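Local atomic coordinates of putative cell adhesion protein (Bacteroides uniformis, PDB entry 4K4K), a protein that probably forms part of the tip of fimbriae, the filamentous cell-surface appendages that mediate adhesion and biofilm formation. Residues 11-16 and 75-80; 81-86 and 125-130; 141-146 and 202-207; 149-154 and 254-259; 245-250 and 264-269. One frame throughout, in Å; residues are numbered along the deposited sequence.

Interaction 1. Residues 11-16 and 75-80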
# COMPACT_ATOMS: atom_id res chain seq x y z
N GLY A 11 25.53 28.47 1.47
CA GLY A 11 26.19 27.41 2.24
C GLY A 11 25.35 26.33 2.90
O GLY A 11 25.90 25.35 3.42
N ARG A 12 24.03 26.54 2.98
CA ARG A 12 23.16 25.56 3.64
C ARG A 12 23.02 24.31 2.75
O ARG A 12 22.99 24.43 1.53
CB ARG A 12 21.80 26.19 3.96
CG ARG A 12 21.92 27.40 4.91
CD ARG A 12 20.56 27.98 5.26
NE ARG A 12 19.85 28.44 4.07
CZ ARG A 12 18.53 28.46 3.93
NH1 ARG A 12 17.74 28.06 4.93
NH2 ARG A 12 17.98 28.87 2.80
N VAL A 13 23.00 23.12 3.36
CA VAL A 13 22.95 21.90 2.58
C VAL A 13 21.60 21.25 2.76
O VAL A 13 21.27 20.81 3.86
CB VAL A 13 24.12 20.93 2.94
CG1 VAL A 13 24.03 19.65 2.12
CG2 VAL A 13 25.48 21.60 2.72
N ALA A 14 20.82 21.20 1.67
CA ALA A 14 19.50 20.62 1.68
C ALA A 14 19.56 19.11 1.50
O ALA A 14 20.45 18.58 0.81
CB ALA A 14 18.68 21.24 0.56
N LEU A 15 18.57 18.43 2.03
CA LEU A 15 18.40 17.00 1.80
C LEU A 15 18.22 16.72 0.29
O LEU A 15 17.45 17.43 -0.39
CB LEU A 15 17.15 16.53 2.56
CG LEU A 15 16.66 15.10 2.25
CD1 LEU A 15 17.67 14.05 2.75
CD2 LEU A 15 15.29 14.87 2.88
N GLU A 16 18.90 15.69 -0.24
CA GLU A 16 18.72 15.28 -1.63
C GLU A 16 18.04 13.91 -1.58
O GLU A 16 18.71 12.88 -1.43
CB GLU A 16 20.05 15.24 -2.40
CG GLU A 16 20.72 16.60 -2.53
CD GLU A 16 22.09 16.62 -3.19
OE1 GLU A 16 22.50 15.59 -3.77
OE2 GLU A 16 22.75 17.68 -3.13
N ILE A 75 14.22 20.39 4.10
CA ILE A 75 15.00 19.92 5.23
C ILE A 75 16.46 20.25 4.96
O ILE A 75 16.98 19.88 3.89
CB ILE A 75 14.81 18.40 5.47
CG1 ILE A 75 13.38 18.08 5.97
CG2 ILE A 75 15.88 17.89 6.49
CD1 ILE A 75 13.04 16.56 5.82
N TYR A 76 17.10 20.92 5.91
CA TYR A 76 18.54 21.25 5.82
C TYR A 76 19.31 20.49 6.85
O TYR A 76 18.88 20.38 8.00
CB TYR A 76 18.80 22.75 6.03
CG TYR A 76 18.20 23.60 4.93
CD1 TYR A 76 18.89 23.81 3.74
CD2 TYR A 76 16.93 24.15 5.06
CE1 TYR A 76 18.33 24.57 2.70
CE2 TYR A 76 16.36 24.90 4.04
CZ TYR A 76 17.07 25.13 2.87
OH TYR A 76 16.48 25.87 1.87
N PHE A 77 20.50 20.00 6.45
CA PHE A 77 21.36 19.29 7.39
C PHE A 77 21.95 20.24 8.43
O PHE A 77 22.16 21.42 8.10
CB PHE A 77 22.49 18.59 6.64
CG PHE A 77 22.03 17.27 6.07
CD1 PHE A 77 22.13 16.10 6.82
CD2 PHE A 77 21.51 17.19 4.79
CE1 PHE A 77 21.72 14.87 6.29
CE2 PHE A 77 21.06 15.97 4.27
CZ PHE A 77 21.17 14.82 5.03
N PRO A 78 22.21 19.75 9.67
CA PRO A 78 22.86 20.62 10.69
C PRO A 78 24.18 21.19 10.16
O PRO A 78 25.03 20.47 9.60
CB PRO A 78 23.12 19.67 11.87
CG PRO A 78 22.11 18.56 11.69
CD PRO A 78 21.97 18.39 10.20
N VAL A 79 24.36 22.51 10.33
CA VAL A 79 25.56 23.19 9.86
C VAL A 79 26.84 22.66 10.58
O VAL A 79 27.90 22.67 9.97
CB VAL A 79 25.45 24.73 9.96
CG1 VAL A 79 25.40 25.21 11.42
CG2 VAL A 79 26.60 25.39 9.22
N ASP A 80 26.71 22.13 11.82
CA ASP A 80 27.85 21.59 12.56
C ASP A 80 28.37 20.24 11.99
O ASP A 80 29.32 19.67 12.55
CB ASP A 80 27.52 21.46 14.06
CG ASP A 80 26.45 20.46 14.46
OD1 ASP A 80 25.94 19.75 13.57
OD2 ASP A 80 26.14 20.37 15.67
O HOH W 1 23.31 23.07 6.21
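V13 O receives the backbone N-H of F77 in a short bond, 2.8 Å from O to N, and Y76 CA also makes a C-H...O contact with this oxygen. A second bond runs the other way, from L15 N to I75 O at 2.8 Å, with an N-H...O angle of 168°. Between them A14 and Y76 form a single backbone bridge that ties the N-terminal arm, just ahead of strand 16-18, to the loop entering strand 84-90 of the fimbrillin-like fold. A water extends the pairing, accepting from V13 N and donating to F77 O. On the outer side the R12 guanidinium lies flat on Y76 as a cation-pi stack, R12 CZ 4.2 Å from the centroid of the Y76 ring. The planes are tilted by 25°, and R12 NH1 sits over the rim near Y76 CE2 and CZ. A serine in place of Y76 would probably leave the R12 guanidinium free to turn and deprive A14 CB of its neighbour CE1. Inward, apolar L15, I75 and F77 are buried around F86, with I40 against L15 and I75. L15 CG stands anti to the backbone N (chi1 170°); L15 CD2 meets I75 CD1 at 4.1 Å and CD1 meets F77 CE2.

Interaction 2. Residues 81-86 and 125-130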
# COMPACT_ATOMS: atom_id res chain seq x y z
N ALA A 81 27.76 19.74 10.88
CA ALA A 81 28.12 18.49 10.21
C ALA A 81 27.86 17.26 11.11
O ALA A 81 28.38 16.19 10.85
CB ALA A 81 29.57 18.52 9.72
N SER A 82 26.99 17.39 12.13
CA SER A 82 26.58 16.25 12.95
C SER A 82 25.57 15.41 12.14
O SER A 82 24.94 15.91 11.19
CB SER A 82 26.02 16.68 14.30
OG SER A 82 24.82 17.40 14.09
N GLN A 83 25.42 14.13 12.52
CA GLN A 83 24.57 13.23 11.75
C GLN A 83 23.11 13.20 12.24
O GLN A 83 22.80 13.51 13.40
CB GLN A 83 25.16 11.80 11.71
CG GLN A 83 26.53 11.69 11.01
CD GLN A 83 27.67 12.20 11.87
OE1 GLN A 83 27.75 11.89 13.07
NE2 GLN A 83 28.57 13.01 11.30
N ARG A 84 22.22 12.79 11.34
CA ARG A 84 20.80 12.67 11.57
C ARG A 84 20.29 11.44 10.86
O ARG A 84 20.94 10.96 9.91
CB ARG A 84 20.02 13.92 11.09
CG ARG A 84 20.30 15.22 11.85
CD ARG A 84 19.82 15.16 13.31
NE ARG A 84 20.02 16.45 13.98
CZ ARG A 84 21.15 16.82 14.56
NH1 ARG A 84 22.21 16.02 14.54
NH2 ARG A 84 21.27 18.03 15.09
N ASP A 85 19.12 10.94 11.27
CA ASP A 85 18.47 9.80 10.61
C ASP A 85 17.25 10.29 9.89
O ASP A 85 16.75 11.37 10.20
CB ASP A 85 18.09 8.73 11.64
CG ASP A 85 19.24 8.36 12.55
OD1 ASP A 85 20.40 8.35 12.08
OD2 ASP A 85 18.98 8.08 13.73
N PHE A 86 16.76 9.51 8.92
CA PHE A 86 15.64 9.92 8.10
C PHE A 86 14.65 8.82 7.98
O PHE A 86 15.05 7.67 7.77
CB PHE A 86 16.13 10.34 6.67
CG PHE A 86 16.93 11.63 6.71
CD1 PHE A 86 18.28 11.63 7.03
CD2 PHE A 86 16.29 12.86 6.52
CE1 PHE A 86 19.00 12.82 7.13
CE2 PHE A 86 17.01 14.05 6.62
CZ PHE A 86 18.36 14.03 6.92
N GLY A 125 22.57 7.95 10.09
CA GLY A 125 23.88 8.58 10.09
C GLY A 125 24.28 9.38 8.87
O GLY A 125 25.41 9.27 8.39
N LYS A 126 23.36 10.22 8.39
CA LYS A 126 23.65 11.11 7.27
C LYS A 126 24.03 12.49 7.78
O LYS A 126 23.47 12.96 8.77
CB LYS A 126 22.44 11.22 6.34
CG LYS A 126 22.09 9.90 5.64
CD LYS A 126 23.02 9.68 4.45
CE LYS A 126 22.93 8.34 3.77
NZ LYS A 126 23.79 8.32 2.55
N ASP A 127 24.92 13.17 7.08
CA ASP A 127 25.29 14.53 7.45
C ASP A 127 25.46 15.40 6.18
O ASP A 127 25.34 14.90 5.06
CB ASP A 127 26.53 14.54 8.34
CG ASP A 127 27.75 13.93 7.69
OD1 ASP A 127 28.11 14.38 6.58
OD2 ASP A 127 28.30 12.96 8.24
N LYS A 128 25.78 16.69 6.36
CA LYS A 128 25.92 17.62 5.24
C LYS A 128 27.02 17.23 4.23
O LYS A 128 26.98 17.72 3.12
CB LYS A 128 26.13 19.05 5.74
CG LYS A 128 27.47 19.29 6.43
CD LYS A 128 27.57 20.67 7.05
CE LYS A 128 28.40 21.61 6.22
NZ LYS A 128 28.35 23.00 6.75
N THR A 129 27.98 16.35 4.59
CA THR A 129 29.06 15.97 3.65
C THR A 129 28.56 14.90 2.66
O THR A 129 29.20 14.66 1.66
CB THR A 129 30.33 15.50 4.38
OG1 THR A 129 30.08 14.23 4.96
CG2 THR A 129 30.80 16.50 5.44
N ASP A 130 27.39 14.30 2.94
CA ASP A 130 26.77 13.33 2.04
C ASP A 130 25.25 13.42 2.26
O ASP A 130 24.66 12.71 3.07
CB ASP A 130 27.33 11.91 2.23
CG ASP A 130 26.61 10.86 1.41
OD1 ASP A 130 26.34 11.12 0.20
OD2 ASP A 130 26.24 9.81 1.99
O HOH W 2 25.10 17.64 9.09
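R84 and K126 face each other as an antiparallel hydrogen-bonded pair, R84 N giving to K126 O at 2.9 Å and K126 N to R84 O at 3.0 Å. They join strand 84-90 to strand 118-126; beyond them D127 to D130 form a type I turn. Both side chains start on the same face but lead apart. R84 swings back over its own segment, NH1 reaching Q83 O from above the carbonyl plane, while its NE makes a salt bridge with D49 beyond the contact. K126 bends at chi2 (-80°), and its NZ forms a salt bridge with D130 and also bonds to K132 O. K126 CB is left against F86, 3.9 Å from F86 CE1, the two side chains crossing at about a right angle.

D85 turns its carboxylate to the backbone, D85 OD1 taking the N-H of G125 nearly along the C-O bond, 3.0 Å from G125 N. The positive phi of G125 favours glycine. Q83 and D127 lie side by side and point the same way, amide and carboxylate planes 72° apart. Q83 NE2 meets D127 OD2 on the anti side, well out of the carboxylate plane, though Q83 has two modelled conformers and this bond, made by one of them, is doubtful. Beyond, A81 CB rests on the aliphatic CG and CD of K128, and a water bridges S82 O to K128 N. Aspartate suits position 127 because its other oxygen can serve the turn: D127 OD1 accepts T129 N at 2.8 Å, an Asx turn. D127 OD1 also takes the hydroxyl T129 OG1 at 2.6 Å, on its syn lone pair.

Interaction 3. Residues 141-146 and 202-207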
# COMPACT_ATOMS: atom_id res chain seq x y z
N LEU A 141 0.38 -2.76 3.93
CA LEU A 141 -0.87 -3.50 3.83
C LEU A 141 -0.71 -4.68 2.87
O LEU A 141 0.41 -5.14 2.64
CB LEU A 141 -2.05 -2.58 3.48
CG LEU A 141 -2.13 -1.28 4.37
CD1 LEU A 141 -3.29 -0.39 3.90
CD2 LEU A 141 -2.25 -1.61 5.86
N VAL A 142 -1.83 -5.23 2.38
CA VAL A 142 -1.82 -6.45 1.57
C VAL A 142 -2.57 -6.21 0.26
O VAL A 142 -3.65 -5.65 0.27
CB VAL A 142 -2.47 -7.59 2.40
CG1 VAL A 142 -2.67 -8.87 1.56
CG2 VAL A 142 -1.68 -7.88 3.67
N LYS A 143 -1.98 -6.66 -0.86
CA LYS A 143 -2.60 -6.49 -2.16
C LYS A 143 -3.26 -7.80 -2.61
O LYS A 143 -2.65 -8.86 -2.51
CB LYS A 143 -1.56 -6.04 -3.20
CG LYS A 143 -2.08 -5.85 -4.64
CD LYS A 143 -2.92 -4.61 -4.77
CE LYS A 143 -3.40 -4.41 -6.20
NZ LYS A 143 -4.02 -3.07 -6.37
N LEU A 144 -4.50 -7.70 -3.10
CA LEU A 144 -5.20 -8.84 -3.71
C LEU A 144 -5.29 -8.57 -5.20
O LEU A 144 -5.73 -7.49 -5.60
CB LEU A 144 -6.60 -9.07 -3.11
CG LEU A 144 -6.69 -9.18 -1.58
CD1 LEU A 144 -8.13 -9.43 -1.15
CD2 LEU A 144 -5.75 -10.27 -1.02
N ASP A 145 -4.85 -9.54 -6.02
CA ASP A 145 -4.84 -9.43 -7.48
C ASP A 145 -5.57 -10.65 -8.01
O ASP A 145 -5.09 -11.76 -7.86
CB ASP A 145 -3.38 -9.34 -7.97
CG ASP A 145 -3.21 -9.04 -9.45
OD1 ASP A 145 -3.88 -9.71 -10.27
OD2 ASP A 145 -2.34 -8.23 -9.80
N ILE A 146 -6.77 -10.44 -8.55
CA ILE A 146 -7.62 -11.54 -8.99
C ILE A 146 -7.83 -11.50 -10.49
O ILE A 146 -8.17 -10.46 -11.06
CB ILE A 146 -8.96 -11.46 -8.19
CG1 ILE A 146 -8.69 -11.70 -6.67
CG2 ILE A 146 -10.05 -12.41 -8.74
CD1 ILE A 146 -9.71 -11.20 -5.75
N LYS A 202 -10.57 -8.68 -14.33
CA LYS A 202 -9.54 -8.48 -13.32
C LYS A 202 -10.14 -7.73 -12.15
O LYS A 202 -10.95 -6.82 -12.36
CB LYS A 202 -8.34 -7.71 -13.90
CG LYS A 202 -7.49 -8.55 -14.85
CD LYS A 202 -6.59 -7.68 -15.71
CE LYS A 202 -5.95 -8.46 -16.84
NZ LYS A 202 -5.06 -7.61 -17.67
N ALA A 203 -9.79 -8.12 -10.93
CA ALA A 203 -10.24 -7.44 -9.71
C ALA A 203 -9.05 -7.21 -8.82
O ALA A 203 -8.11 -8.02 -8.81
CB ALA A 203 -11.31 -8.24 -9.00
N GLU A 204 -9.06 -6.11 -8.07
CA GLU A 204 -7.96 -5.82 -7.17
C GLU A 204 -8.47 -5.17 -5.91
O GLU A 204 -9.55 -4.56 -5.90
CB GLU A 204 -6.89 -4.95 -7.84
CG GLU A 204 -7.35 -3.53 -8.14
CD GLU A 204 -6.38 -2.66 -8.92
OE1 GLU A 204 -5.17 -2.98 -8.94
OE2 GLU A 204 -6.83 -1.64 -9.48
N GLY A 205 -7.70 -5.33 -4.86
CA GLY A 205 -8.01 -4.71 -3.58
C GLY A 205 -6.80 -4.57 -2.70
O GLY A 205 -5.79 -5.22 -2.93
N ILE A 206 -6.89 -3.70 -1.70
CA ILE A 206 -5.88 -3.51 -0.67
C ILE A 206 -6.59 -3.79 0.64
O ILE A 206 -7.62 -3.17 0.93
CB ILE A 206 -5.20 -2.12 -0.72
CG1 ILE A 206 -4.36 -2.00 -2.01
CG2 ILE A 206 -4.30 -1.91 0.56
CD1 ILE A 206 -3.76 -0.61 -2.30
N VAL A 207 -6.10 -4.77 1.38
CA VAL A 207 -6.76 -5.18 2.63
C VAL A 207 -5.75 -5.15 3.77
O VAL A 207 -4.54 -5.06 3.54
CB VAL A 207 -7.43 -6.58 2.49
CG1 VAL A 207 -8.52 -6.56 1.40
CG2 VAL A 207 -6.39 -7.68 2.23
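Strand 142-146 runs antiparallel to strand 202-207, the two axes 4.7 Å apart at closest and their N-to-C directions 167° apart. Paired N-H...O bonds link V142 with V207, L144 with G205 and I146 with A203, the straightest from L144 N to G205 O at 2.8 Å. On the face of V142, L144, I146, A203 and V207 the side chains are short or branched. L144 crosses V207 at about a right angle, L144 CD1 meeting V207 CG1 at 3.9 Å. V207 CG2 lies between its own backbone N and carbonyl carbon, and there it meets V142 CB. Glycine at 205 adds no side chain beside L144 CB.

The other face is partly polar. K143 bends at chi2 (73°), bringing CD beside G205 O before K143 NZ meets E204 OE1 in a 2.8 Å salt bridge, from above the carboxylate plane. Q112 also receives NZ, and H197 holds E204 OE2. Further along, I206 CG2 packs on L141 CB at 3.7 Å. With strand 247-256 on the other edge of 141-146, and V165, I167 and L196 touching the apolar face, this is an interior strand with one side in a hydrophobic core, consistent with the beta-sandwich of the transthyretin-like fimbrillin fold.

Interaction 4. Residues 149-154 and 254-259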
# COMPACT_ATOMS: atom_id res chain seq x y z
N LYS A 149 -11.48 -16.28 -15.12
CA LYS A 149 -11.65 -16.88 -16.45
C LYS A 149 -12.74 -17.94 -16.40
O LYS A 149 -13.00 -18.52 -15.35
CB LYS A 149 -10.33 -17.45 -17.02
CG LYS A 149 -9.64 -18.51 -16.17
CD LYS A 149 -8.29 -18.87 -16.79
CE LYS A 149 -7.65 -20.05 -16.11
NZ LYS A 149 -6.27 -20.29 -16.60
N ALA A 150 -13.37 -18.18 -17.53
CA ALA A 150 -14.38 -19.23 -17.60
C ALA A 150 -13.71 -20.58 -17.79
O ALA A 150 -12.57 -20.63 -18.25
CB ALA A 150 -15.33 -18.96 -18.75
N ASP A 151 -14.42 -21.69 -17.52
CA ASP A 151 -13.87 -23.00 -17.81
C ASP A 151 -13.71 -23.24 -19.33
O ASP A 151 -13.00 -24.16 -19.73
CB ASP A 151 -14.73 -24.12 -17.18
CG ASP A 151 -16.22 -24.13 -17.51
OD1 ASP A 151 -16.64 -23.37 -18.42
OD2 ASP A 151 -16.94 -24.99 -16.97
N GLY A 152 -14.42 -22.44 -20.16
CA GLY A 152 -14.42 -22.62 -21.61
C GLY A 152 -15.32 -23.76 -22.09
O GLY A 152 -15.32 -24.11 -23.28
N THR A 153 -16.10 -24.34 -21.18
CA THR A 153 -16.99 -25.46 -21.49
C THR A 153 -18.42 -25.08 -21.12
O THR A 153 -19.22 -24.75 -22.01
CB THR A 153 -16.49 -26.75 -20.81
OG1 THR A 153 -16.31 -26.49 -19.42
CG2 THR A 153 -15.18 -27.26 -21.40
N SER A 154 -18.75 -25.11 -19.82
CA SER A 154 -20.08 -24.76 -19.34
C SER A 154 -20.32 -23.25 -19.53
O SER A 154 -21.45 -22.82 -19.75
CB SER A 154 -20.25 -25.16 -17.88
OG SER A 154 -19.44 -24.40 -16.99
N THR A 254 -11.23 -19.88 -11.85
CA THR A 254 -11.87 -20.50 -13.00
C THR A 254 -13.33 -20.75 -12.62
O THR A 254 -13.61 -21.54 -11.71
CB THR A 254 -11.15 -21.77 -13.48
OG1 THR A 254 -9.78 -21.45 -13.75
CG2 THR A 254 -11.79 -22.35 -14.74
N ILE A 255 -14.25 -20.14 -13.35
CA ILE A 255 -15.66 -20.29 -13.04
C ILE A 255 -16.35 -21.25 -14.01
O ILE A 255 -16.21 -21.14 -15.24
CB ILE A 255 -16.38 -18.91 -13.00
CG1 ILE A 255 -15.65 -17.93 -12.02
CG2 ILE A 255 -17.88 -19.06 -12.67
CD1 ILE A 255 -16.30 -16.50 -11.93
N SER A 256 -17.11 -22.19 -13.44
CA SER A 256 -17.92 -23.16 -14.15
C SER A 256 -19.35 -23.11 -13.59
O SER A 256 -19.55 -22.53 -12.52
CB SER A 256 -17.29 -24.55 -14.02
OG SER A 256 -17.68 -25.21 -12.84
N LYS A 257 -20.33 -23.70 -14.27
CA LYS A 257 -21.70 -23.75 -13.74
C LYS A 257 -21.73 -24.58 -12.44
O LYS A 257 -22.50 -24.28 -11.54
CB LYS A 257 -22.66 -24.33 -14.78
CG LYS A 257 -23.09 -23.32 -15.84
CD LYS A 257 -24.09 -23.95 -16.81
CE LYS A 257 -24.69 -22.95 -17.77
NZ LYS A 257 -25.77 -23.56 -18.60
N ALA A 258 -20.84 -25.58 -12.33
CA ALA A 258 -20.74 -26.45 -11.17
C ALA A 258 -20.06 -25.76 -9.97
O ALA A 258 -20.17 -26.25 -8.85
CB ALA A 258 -19.98 -27.71 -11.55
N GLY A 259 -19.37 -24.65 -10.21
CA GLY A 259 -18.67 -23.91 -9.16
C GLY A 259 -17.35 -23.30 -9.58
O GLY A 259 -17.00 -23.32 -10.77
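K149 and A150, the last residues of strand 132-150, pair in parallel with T254 and I255 of strand 247-256 at one tip of the elongated fimbrillin-like fold. I255 N bonds to K149 O at 2.9 Å. The next bond, from D151 N to I255 O at 3.0 Å, is more bent, with an N-H...O angle of 138°, as segment 149-154 turns off. I255 itself points to the opposite face from T254 and is buried against L155, a fitting place for a branched apolar chain.

The close-knit part continues where D151 folds its carboxylate back. CG lies between the backbone N and the carbonyl carbon (chi1 53°), and OD1 accepts T153 N to make an Asx turn. D151 OD2 receives the hydroxyl S154 OG on its syn side at 2.6 Å. S154 OG in turn accepts K257 N at 2.9 Å, so one serine hydroxyl, donor to one residue and acceptor from the other, carries the grip across to the second segment. An alanine at D151 would probably cost T153 N its acceptor and set the S154 hydroxyl free to turn away from K257 N.

The exposed side is looser. K149, extended, lays CG and CE beside T254 OG1, K149 CE at 3.5 Å, which suits a long aliphatic chain at an exposed position. K257 likewise runs out past S154, its CE meeting S154 O. Past S256 the chain turns in type I fashion to G259, whose backbone angles call for glycine, and G259 O is gripped from opposite faces by S256 N and S256 OG, both at 2.9 Å.

Interaction 5. Residues 245-250 and 264-269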
# COMPACT_ATOMS: atom_id res chain seq x y z
N ALA A 245 1.61 -8.67 5.72
CA ALA A 245 1.90 -7.30 5.30
C ALA A 245 3.00 -7.26 4.23
O ALA A 245 3.97 -8.03 4.33
CB ALA A 245 2.34 -6.46 6.50
N GLY A 246 2.86 -6.36 3.27
CA GLY A 246 3.82 -6.16 2.20
C GLY A 246 3.83 -7.25 1.14
O GLY A 246 4.77 -7.30 0.34
N SER A 247 2.77 -8.07 1.10
CA SER A 247 2.64 -9.17 0.14
C SER A 247 1.52 -8.91 -0.86
O SER A 247 0.58 -8.16 -0.57
CB SER A 247 2.37 -10.49 0.85
OG SER A 247 3.30 -10.68 1.91
N LYS A 248 1.63 -9.57 -2.02
CA LYS A 248 0.61 -9.55 -3.07
C LYS A 248 0.13 -10.98 -3.24
O LYS A 248 0.94 -11.88 -3.44
CB LYS A 248 1.17 -8.97 -4.38
CG LYS A 248 0.13 -8.95 -5.52
CD LYS A 248 0.72 -8.56 -6.89
CE LYS A 248 1.05 -7.09 -6.99
NZ LYS A 248 1.64 -6.73 -8.30
N TYR A 249 -1.18 -11.20 -3.09
CA TYR A 249 -1.83 -12.52 -3.26
C TYR A 249 -2.49 -12.51 -4.60
O TYR A 249 -3.32 -11.63 -4.88
CB TYR A 249 -2.84 -12.82 -2.12
CG TYR A 249 -2.12 -13.00 -0.79
CD1 TYR A 249 -1.75 -11.90 -0.02
CD2 TYR A 249 -1.74 -14.27 -0.35
CE1 TYR A 249 -1.03 -12.05 1.17
CE2 TYR A 249 -1.04 -14.43 0.85
CZ TYR A 249 -0.68 -13.32 1.61
OH TYR A 249 0.03 -13.45 2.78
N LEU A 250 -2.04 -13.41 -5.48
CA LEU A 250 -2.55 -13.50 -6.83
C LEU A 250 -3.44 -14.71 -6.93
O LEU A 250 -3.00 -15.82 -6.64
CB LEU A 250 -1.40 -13.57 -7.86
CG LEU A 250 -0.47 -12.36 -7.86
CD1 LEU A 250 0.78 -12.64 -7.07
CD2 LEU A 250 -0.13 -11.94 -9.27
N SER A 264 -3.55 -20.20 -6.42
CA SER A 264 -3.05 -19.03 -5.71
C SER A 264 -1.54 -18.94 -5.73
O SER A 264 -0.85 -19.96 -5.80
CB SER A 264 -3.53 -19.06 -4.27
OG SER A 264 -2.90 -20.12 -3.57
N LYS A 265 -1.03 -17.71 -5.65
CA LYS A 265 0.40 -17.40 -5.58
C LYS A 265 0.56 -16.25 -4.64
O LYS A 265 -0.31 -15.37 -4.61
CB LYS A 265 0.97 -17.03 -6.96
CG LYS A 265 1.16 -18.19 -7.93
CD LYS A 265 1.40 -17.72 -9.37
CE LYS A 265 2.84 -17.35 -9.67
NZ LYS A 265 3.00 -16.85 -11.06
N VAL A 266 1.66 -16.22 -3.88
CA VAL A 266 1.97 -15.08 -3.02
C VAL A 266 3.34 -14.59 -3.45
O VAL A 266 4.22 -15.41 -3.77
CB VAL A 266 1.85 -15.35 -1.48
CG1 VAL A 266 2.85 -16.40 -1.00
CG2 VAL A 266 2.00 -14.05 -0.68
N GLU A 267 3.50 -13.26 -3.52
CA GLU A 267 4.74 -12.62 -3.95
C GLU A 267 5.02 -11.43 -3.06
O GLU A 267 4.08 -10.86 -2.50
CB GLU A 267 4.58 -12.13 -5.41
CG GLU A 267 4.49 -13.22 -6.48
CD GLU A 267 4.22 -12.75 -7.90
OE1 GLU A 267 4.19 -11.52 -8.13
OE2 GLU A 267 4.00 -13.62 -8.77
N ASP A 268 6.29 -11.02 -2.95
CA ASP A 268 6.55 -9.79 -2.20
C ASP A 268 5.93 -8.68 -3.05
O ASP A 268 5.99 -8.73 -4.28
CB ASP A 268 8.06 -9.60 -1.94
CG ASP A 268 8.76 -10.74 -1.18
OD1 ASP A 268 8.46 -10.93 0.03
OD2 ASP A 268 9.64 -11.40 -1.77
N TRP A 269 5.22 -7.73 -2.43
CA TRP A 269 4.54 -6.70 -3.21
C TRP A 269 5.55 -5.60 -3.64
O TRP A 269 6.10 -4.87 -2.82
CB TRP A 269 3.35 -6.16 -2.41
CG TRP A 269 2.49 -5.11 -3.04
CD1 TRP A 269 2.51 -4.68 -4.33
CD2 TRP A 269 1.45 -4.39 -2.39
NE1 TRP A 269 1.56 -3.70 -4.52
CE2 TRP A 269 0.89 -3.51 -3.34
CE3 TRP A 269 0.94 -4.39 -1.07
CZ2 TRP A 269 -0.14 -2.62 -3.01
CZ3 TRP A 269 -0.09 -3.52 -0.76
CH2 TRP A 269 -0.62 -2.65 -1.73
O HOH W 3 4.45 -7.51 -6.88
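S247 to L250 and S264 to D268 are the facing strands of a beta hairpin, paired antiparallel where its open end meets the middle of the elongated chain. K248 pairs with E267 and L250 with K265 through two N-H...O bonds each, the shortest being K248 N to E267 O and L250 N to K265 O, both 2.8 Å. Beyond the last pair, W269 N still reaches G246 O at 2.8 Å. Glycine suits position 246 because its phi is positive.

Y249 and V266 sit across from each other on one face, side by side and pointing the same way. V266 CG2, anti to its backbone N, lies over the tyrosine ring as a CH-pi contact, 3.7 Å from the centroid of the Y249 ring and shifted toward CE2. The phenol is fixed at its far end, OH bonding to V244 N, and its ring meets that of F243. Serine at 247 turns its OG to V244 O and leaves only CB near V266 CG2.

Elsewhere the lysine chain of K248 crosses W269 at about a right angle, K248 CE 3.9 Å from W269 CD1. W269 CG stands anti to its backbone N (chi1 -178°), and the indole stacks on H139. Backbone bonds from Y249 to K143 and D145 join the hairpin through its other edge, giving an antiparallel beta hairpin whose strand 247-256 also pairs, in parallel, with strand 132-150.

The contacts spread along an elongated, all-beta chain. Interactions 1 and 2 share one end: their centres lie about 9 Å apart, F77 packs on F86 and D127, and V79 O probably bonds to K128 NZ. Interactions 3 and 5, also about 9 Å between centres, meet near the middle, where L141 O and K143 O probably accept G246 N and Y249 N, and W269 packs against K143. Strands 132-150 and 247-256 run on from there to interaction 4, whose centre is about 22 Å from that of interaction 3 and about 25 Å from that of interaction 5. Interactions 1 and 4 are farthest apart, about 62 Å between centres, on opposite sides of the chain's centre.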